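Local structure of cellulase IBT99 (Metagenomes, 6WBT) at residues Y202-H207 with R380-L385; S194-L199 with T358-G363. The protein probably hydrolyses 6-phospho-alpha-glucosides as a family 4 glycosyl hydrolase, and binds NAD, glucose-6-phosphate and a manganese ion. One frame throughout, in Å; residues are numbered along the deposited sequence.

Interaction 1 of 2, residues Y202-H207 with R380-L385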
loop_
_atom_site.group_PDB
_atom_site.type_symbol
_atom_site.label_atom_id
_atom_site.label_comp_id
_atom_site.label_asym_id
_atom_site.label_seq_id
_atom_site.Cartn_x
_atom_site.Cartn_y
_atom_site.Cartn_z
ATOM N N TYR A 202 -2.968 5.012 23.831
ATOM C CA TYR A 202 -1.905 5.425 22.924
ATOM C C TYR A 202 -2.488 6.225 21.765
ATOM O O TYR A 202 -2.076 6.051 20.613
ATOM C CB TYR A 202 -1.151 4.199 22.406
ATOM C CG TYR A 202 0.307 4.435 22.080
ATOM C CD1 TYR A 202 1.256 4.520 23.088
ATOM C CD2 TYR A 202 0.735 4.553 20.763
ATOM C CE1 TYR A 202 2.587 4.728 22.799
ATOM C CE2 TYR A 202 2.068 4.760 20.464
ATOM C CZ TYR A 202 2.989 4.847 21.486
ATOM O OH TYR A 202 4.317 5.054 21.196
ATOM N N GLY A 203 -3.441 7.110 22.061
ATOM C CA GLY A 203 -4.164 7.817 21.020
ATOM C C GLY A 203 -4.148 9.324 21.151
ATOM O O GLY A 203 -3.443 9.880 22.000
ATOM N N TRP A 204 -4.920 9.995 20.297
ATOM C CA TRP A 204 -4.975 11.448 20.265
ATOM C C TRP A 204 -6.378 11.895 19.884
ATOM O O TRP A 204 -7.057 11.247 19.083
ATOM C CB TRP A 204 -3.958 12.032 19.273
ATOM C CG TRP A 204 -2.550 11.579 19.504
ATOM C CD1 TRP A 204 -1.981 10.420 19.061
ATOM C CD2 TRP A 204 -1.529 12.275 20.229
ATOM N NE1 TRP A 204 -0.671 10.351 19.467
ATOM C CE2 TRP A 204 -0.370 11.477 20.187
ATOM C CE3 TRP A 204 -1.483 13.496 20.911
ATOM C CZ2 TRP A 204 0.824 11.860 20.795
ATOM C CZ3 TRP A 204 -0.296 13.874 21.517
ATOM C CH2 TRP A 204 0.841 13.058 21.456
ATOM N N PHE A 205 -6.802 13.019 20.461
ATOM C CA PHE A 205 -8.090 13.634 20.152
ATOM C C PHE A 205 -7.858 14.744 19.133
ATOM O O PHE A 205 -7.360 15.820 19.480
ATOM C CB PHE A 205 -8.752 14.181 21.415
ATOM C CG PHE A 205 -9.143 13.121 22.406
ATOM C CD1 PHE A 205 -10.442 12.643 22.453
ATOM C CD2 PHE A 205 -8.214 12.610 23.298
ATOM C CE1 PHE A 205 -10.807 11.672 23.368
ATOM C CE2 PHE A 205 -8.572 11.638 24.214
ATOM C CZ PHE A 205 -9.871 11.169 24.249
ATOM N N THR A 206 -8.227 14.488 17.876
ATOM C CA THR A 206 -7.976 15.465 16.821
ATOM C C THR A 206 -8.975 16.618 16.864
ATOM O O THR A 206 -8.588 17.781 16.710
ATOM C CB THR A 206 -8.007 14.787 15.450
ATOM O OG1 THR A 206 -9.291 14.186 15.239
ATOM C CG2 THR A 206 -6.935 13.715 15.365
ATOM N N HIS A 207 -10.257 16.317 17.067
ATOM C CA HIS A 207 -11.291 17.336 17.167
ATOM C C HIS A 207 -12.286 16.936 18.243
ATOM O O HIS A 207 -12.610 15.755 18.388
ATOM C CB HIS A 207 -12.027 17.535 15.833
ATOM C CG HIS A 207 -11.165 18.090 14.742
ATOM N ND1 HIS A 207 -10.683 17.316 13.709
ATOM C CD2 HIS A 207 -10.703 19.343 14.520
ATOM C CE1 HIS A 207 -9.960 18.068 12.898
ATOM N NE2 HIS A 207 -9.955 19.303 13.368
ATOM N N ARG A 380 3.369 12.336 10.285
ATOM C CA ARG A 380 4.536 11.479 10.483
ATOM C C ARG A 380 4.828 11.238 11.960
ATOM O O ARG A 380 5.149 10.110 12.355
ATOM C CB ARG A 380 5.756 12.089 9.788
ATOM C CG ARG A 380 7.077 11.432 10.163
ATOM C CD ARG A 380 8.256 12.085 9.456
ATOM N NE ARG A 380 8.492 11.525 8.129
ATOM C CZ ARG A 380 8.073 12.074 6.994
ATOM N NH1 ARG A 380 7.390 13.211 7.015
ATOM N NH2 ARG A 380 8.339 11.488 5.835
ATOM N N PHE A 381 4.730 12.279 12.791
ATOM C CA PHE A 381 5.097 12.137 14.199
ATOM C C PHE A 381 4.238 11.102 14.911
ATOM O O PHE A 381 4.715 10.422 15.827
ATOM C CB PHE A 381 4.994 13.485 14.913
ATOM C CG PHE A 381 5.149 13.391 16.405
ATOM C CD1 PHE A 381 6.360 13.023 16.967
ATOM C CD2 PHE A 381 4.084 13.671 17.246
ATOM C CE1 PHE A 381 6.507 12.937 18.338
ATOM C CE2 PHE A 381 4.224 13.587 18.618
ATOM C CZ PHE A 381 5.438 13.219 19.166
ATOM N N TYR A 382 2.977 10.963 14.509
ATOM C CA TYR A 382 2.083 10.006 15.143
ATOM C C TYR A 382 2.104 8.643 14.468
ATOM O O TYR A 382 1.718 7.651 15.096
ATOM C CB TYR A 382 0.659 10.566 15.163
ATOM C CG TYR A 382 0.605 11.966 15.728
ATOM C CD1 TYR A 382 0.529 12.179 17.095
ATOM C CD2 TYR A 382 0.657 13.073 14.895
ATOM C CE1 TYR A 382 0.491 13.456 17.617
ATOM C CE2 TYR A 382 0.619 14.355 15.406
ATOM C CZ TYR A 382 0.536 14.539 16.769
ATOM O OH TYR A 382 0.500 15.810 17.290
ATOM N N LYS A 383 2.549 8.573 13.213
ATOM C CA LYS A 383 2.766 7.279 12.576
ATOM C C LYS A 383 3.944 6.551 13.213
ATOM O O LYS A 383 3.841 5.369 13.561
ATOM C CB LYS A 383 2.996 7.462 11.076
ATOM C CG LYS A 383 3.501 6.214 10.369
ATOM C CD LYS A 383 3.886 6.513 8.928
ATOM C CE LYS A 383 4.550 5.314 8.265
ATOM N NZ LYS A 383 3.647 4.132 8.207
ATOM N N GLY A 384 5.071 7.248 13.379
ATOM C CA GLY A 384 6.255 6.611 13.929
ATOM C C GLY A 384 6.073 6.129 15.354
ATOM O O GLY A 384 6.649 5.111 15.748
ATOM N N LEU A 385 5.275 6.848 16.147
ATOM C CA LEU A 385 5.000 6.410 17.511
ATOM C C LEU A 385 4.128 5.161 17.523
ATOM O O LEU A 385 4.365 4.238 18.312
ATOM C CB LEU A 385 4.336 7.538 18.300
ATOM C CG LEU A 385 5.240 8.690 18.741
ATOM C CD1 LEU A 385 4.417 9.810 19.356
ATOM C CD2 LEU A 385 6.286 8.194 19.726
#
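W204 and Y382 make a T-shaped pair, with the tyrosine presenting its edge to the face of the indole. The ring planes stand at 76°, and the Y382 centroid is 4.5 Å from that of the five-membered ring. The CD1-CE1 edge of Y382 does the touching: CD1 is 3.2 Å from W204 NE1, while CE1 hangs over the middle of the indole, 3.4 Å from W204 CE2. Each residue holds its CG anti to its own carbonyl carbon, beside the backbone N (chi1 -55° for W204), and from there the two side chains reach toward each other and cross at about a right angle.

On the benzo side of the indole, W204 CZ2 lies 4.4 Å from L385 CD1, which sits at the ring edge near its plane; F381 CE2 comes up to the same atom obliquely. Within the helix, F381 puts CD2 over the centre of the Y382 ring, and L385 CD1 lies over a face of F381 toward the rim. This is a strand packed on the first turns of helix 380-402 in the C-terminal domain of the family 4 fold; the two run roughly antiparallel, their axes 10.3 Å apart. W267 meets the rings of both Y202 and W204, Y382 OH is hydrogen-bonded to D260 OD2, and M410 of the second subunit packs on F381 and Y382.

At the other end of the contact Y202 gives a hydrogen bond from OH to the backbone O of L385, 3.0 Å long. The hydroxyl arrives at 114° to the C=O bond and well above the carbonyl plane, while the carbonyl O lies at the edge of the tyrosine ring. L385 CB adds an apolar contact, 4.2 Å from Y202 CE2, from above the ring plane.

Interaction 2 of 2, residues S194-L199 with T358-G363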
loop_
_atom_site.group_PDB
_atom_site.type_symbol
_atom_site.label_atom_id
_atom_site.label_comp_id
_atom_site.label_asym_id
_atom_site.label_seq_id
_atom_site.Cartn_x
_atom_site.Cartn_y
_atom_site.Cartn_z
ATOM N N SER A 194 -16.035 13.367 19.854
ATOM C CA SER A 194 -14.680 13.698 19.458
ATOM C C SER A 194 -14.201 12.742 18.378
ATOM O O SER A 194 -14.663 11.602 18.282
ATOM C CB SER A 194 -13.721 13.649 20.653
ATOM O OG SER A 194 -13.701 12.353 21.228
ATOM N N ASP A 195 -13.278 13.236 17.560
ATOM C CA ASP A 195 -12.552 12.434 16.589
ATOM C C ASP A 195 -11.237 11.978 17.209
ATOM O O ASP A 195 -10.520 12.775 17.822
ATOM C CB ASP A 195 -12.285 13.233 15.311
ATOM C CG ASP A 195 -13.554 13.789 14.696
ATOM O OD1 ASP A 195 -14.559 13.051 14.638
ATOM O OD2 ASP A 195 -13.549 14.965 14.276
ATOM N N TYR A 196 -10.918 10.696 17.041
ATOM C CA TYR A 196 -9.856 10.071 17.816
ATOM C C TYR A 196 -9.196 8.978 16.986
ATOM O O TYR A 196 -9.846 8.322 16.172
ATOM C CB TYR A 196 -10.429 9.506 19.124
ATOM C CG TYR A 196 -9.442 8.825 20.042
ATOM C CD1 TYR A 196 -9.163 7.472 19.907
ATOM C CD2 TYR A 196 -8.818 9.524 21.066
ATOM C CE1 TYR A 196 -8.273 6.840 20.751
ATOM C CE2 TYR A 196 -7.926 8.900 21.917
ATOM C CZ TYR A 196 -7.658 7.556 21.754
ATOM O OH TYR A 196 -6.773 6.926 22.597
ATOM N N PHE A 197 -7.892 8.795 17.195
ATOM C CA PHE A 197 -7.166 7.716 16.540
ATOM C C PHE A 197 -5.970 7.335 17.397
ATOM O O PHE A 197 -5.549 8.088 18.279
ATOM C CB PHE A 197 -6.711 8.102 15.125
ATOM C CG PHE A 197 -5.494 8.990 15.092
ATOM C CD1 PHE A 197 -4.222 8.446 14.986
ATOM C CD2 PHE A 197 -5.624 10.366 15.155
ATOM C CE1 PHE A 197 -3.105 9.259 14.957
ATOM C CE2 PHE A 197 -4.509 11.183 15.122
ATOM C CZ PHE A 197 -3.249 10.630 15.022
ATOM N N GLY A 198 -5.417 6.154 17.117
ATOM C CA GLY A 198 -4.263 5.633 17.809
ATOM C C GLY A 198 -4.534 4.236 18.317
ATOM O O GLY A 198 -5.471 3.563 17.876
ATOM N N LEU A 199 -3.696 3.792 19.247
ATOM C CA LEU A 199 -3.861 2.504 19.903
ATOM C C LEU A 199 -4.495 2.700 21.277
ATOM O O LEU A 199 -4.696 3.824 21.742
ATOM C CB LEU A 199 -2.514 1.785 20.028
ATOM C CG LEU A 199 -1.734 1.561 18.730
ATOM C CD1 LEU A 199 -0.442 0.808 19.006
ATOM C CD2 LEU A 199 -2.582 0.819 17.708
ATOM N N THR A 358 -4.364 -3.107 15.539
ATOM C CA THR A 358 -5.638 -2.909 16.228
ATOM C C THR A 358 -5.700 -1.466 16.705
ATOM O O THR A 358 -5.240 -1.125 17.796
ATOM C CB THR A 358 -5.793 -3.894 17.379
ATOM O OG1 THR A 358 -4.554 -4.004 18.092
ATOM C CG2 THR A 358 -6.200 -5.259 16.852
ATOM N N VAL A 359 -6.279 -0.609 15.876
ATOM C CA VAL A 359 -6.374 0.817 16.157
ATOM C C VAL A 359 -7.658 1.098 16.921
ATOM O O VAL A 359 -8.639 0.351 16.839
ATOM C CB VAL A 359 -6.304 1.640 14.854
ATOM C CG1 VAL A 359 -4.937 1.488 14.207
ATOM C CG2 VAL A 359 -7.403 1.203 13.897
ATOM N N GLU A 360 -7.649 2.195 17.675
ATOM C CA GLU A 360 -8.792 2.642 18.466
ATOM C C GLU A 360 -9.374 3.875 17.781
ATOM O O GLU A 360 -8.837 4.980 17.910
ATOM C CB GLU A 360 -8.370 2.934 19.905
ATOM C CG GLU A 360 -9.492 3.417 20.808
ATOM C CD GLU A 360 -9.092 3.429 22.272
ATOM O OE1 GLU A 360 -9.124 2.354 22.909
ATOM O OE2 GLU A 360 -8.736 4.510 22.785
ATOM N N ILE A 361 -10.471 3.683 17.054
ATOM C CA ILE A 361 -11.060 4.731 16.222
ATOM C C ILE A 361 -12.567 4.741 16.422
ATOM O O ILE A 361 -13.155 3.752 16.882
ATOM C CB ILE A 361 -10.723 4.530 14.730
ATOM C CG1 ILE A 361 -11.138 3.129 14.275
ATOM C CG2 ILE A 361 -9.241 4.764 14.478
ATOM C CD1 ILE A 361 -10.930 2.884 12.801
ATOM N N PRO A 362 -13.225 5.858 16.097
ATOM C CA PRO A 362 -14.687 5.904 16.225
ATOM C C PRO A 362 -15.368 4.970 15.237
ATOM O O PRO A 362 -14.942 4.826 14.089
ATOM C CB PRO A 362 -15.026 7.371 15.929
ATOM C CG PRO A 362 -13.871 7.873 15.135
ATOM C CD PRO A 362 -12.678 7.168 15.703
ATOM N N GLY A 363 -16.440 4.334 15.701
ATOM C CA GLY A 363 -17.213 3.439 14.861
ATOM C C GLY A 363 -18.652 3.386 15.325
ATOM O O GLY A 363 -18.971 3.709 16.474
#
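The ring of Y196 meets E360 at its edge: E360 CB lies in the ring plane on the CE1 side, and from there the side chain rises out of that plane to the carboxylate. The two side chains cross obliquely, with ring and carboxylate planes 34° apart. Y196 CE1 is 3.6 Å from E360 CG and 3.1 Å from E360 OE2, an oxygen that approaches the ring obliquely. CG of E360 is anti to the backbone N (chi1 180°), which sets it against Y196 CE1, and the extended chain beyond carries the carboxylate obliquely across the tyrosine. Both polar ends have partners: Y196 OH is hydrogen-bonded to N264 ND2, and E360 OE1 to N200 ND2. The E360 side chain is also about 6 Å from the bound manganese ion, so this edge of the contact borders the metal and cofactor site.

Between the backbones, E360 N donates to G198 O at 2.6 Å, a nearly straight bond (175°). One step along, P362 has no N-H to give, and its CD rests 3.1 Å from Y196 O instead. F197 CA makes a CA-H...O contact of 3.5 Å with E360 O. The chain turns a corner at G198, where phi is positive, a conformation that glycine adopts readily. Beyond it, L199 CD2 reaches V359 CG1, 4.3 Å away.

The two antiparallel strands thus touch where two sheets meet: strand 192-197 pairs with 202-210, strand 358-366 lies between 338-345 and 369-372 in the large mixed sheet, and helix 380-402 packs against F197 and L199.

Both interactions are buried, and they share a hairpin: strand 192-197, used in interaction 2, is followed directly by strand 202-210, used in interaction 1, and the two are neighbours in one antiparallel sheet. Backbone bonds tie them, W204 N to F197 O and H207 O to D195 N. From this sheet the contacts lead to different elements. Interaction 1 reaches helix 380-402 beside the second subunit, chiefly through aromatic and aliphatic side chains with one hydroxyl-to-carbonyl bond. Interaction 2 reaches the large mixed sheet nearer the centre of the chain, by one backbone hydrogen bond together with side-chain packing, notably of Y196 with E360, a glutamate close to the manganese ion.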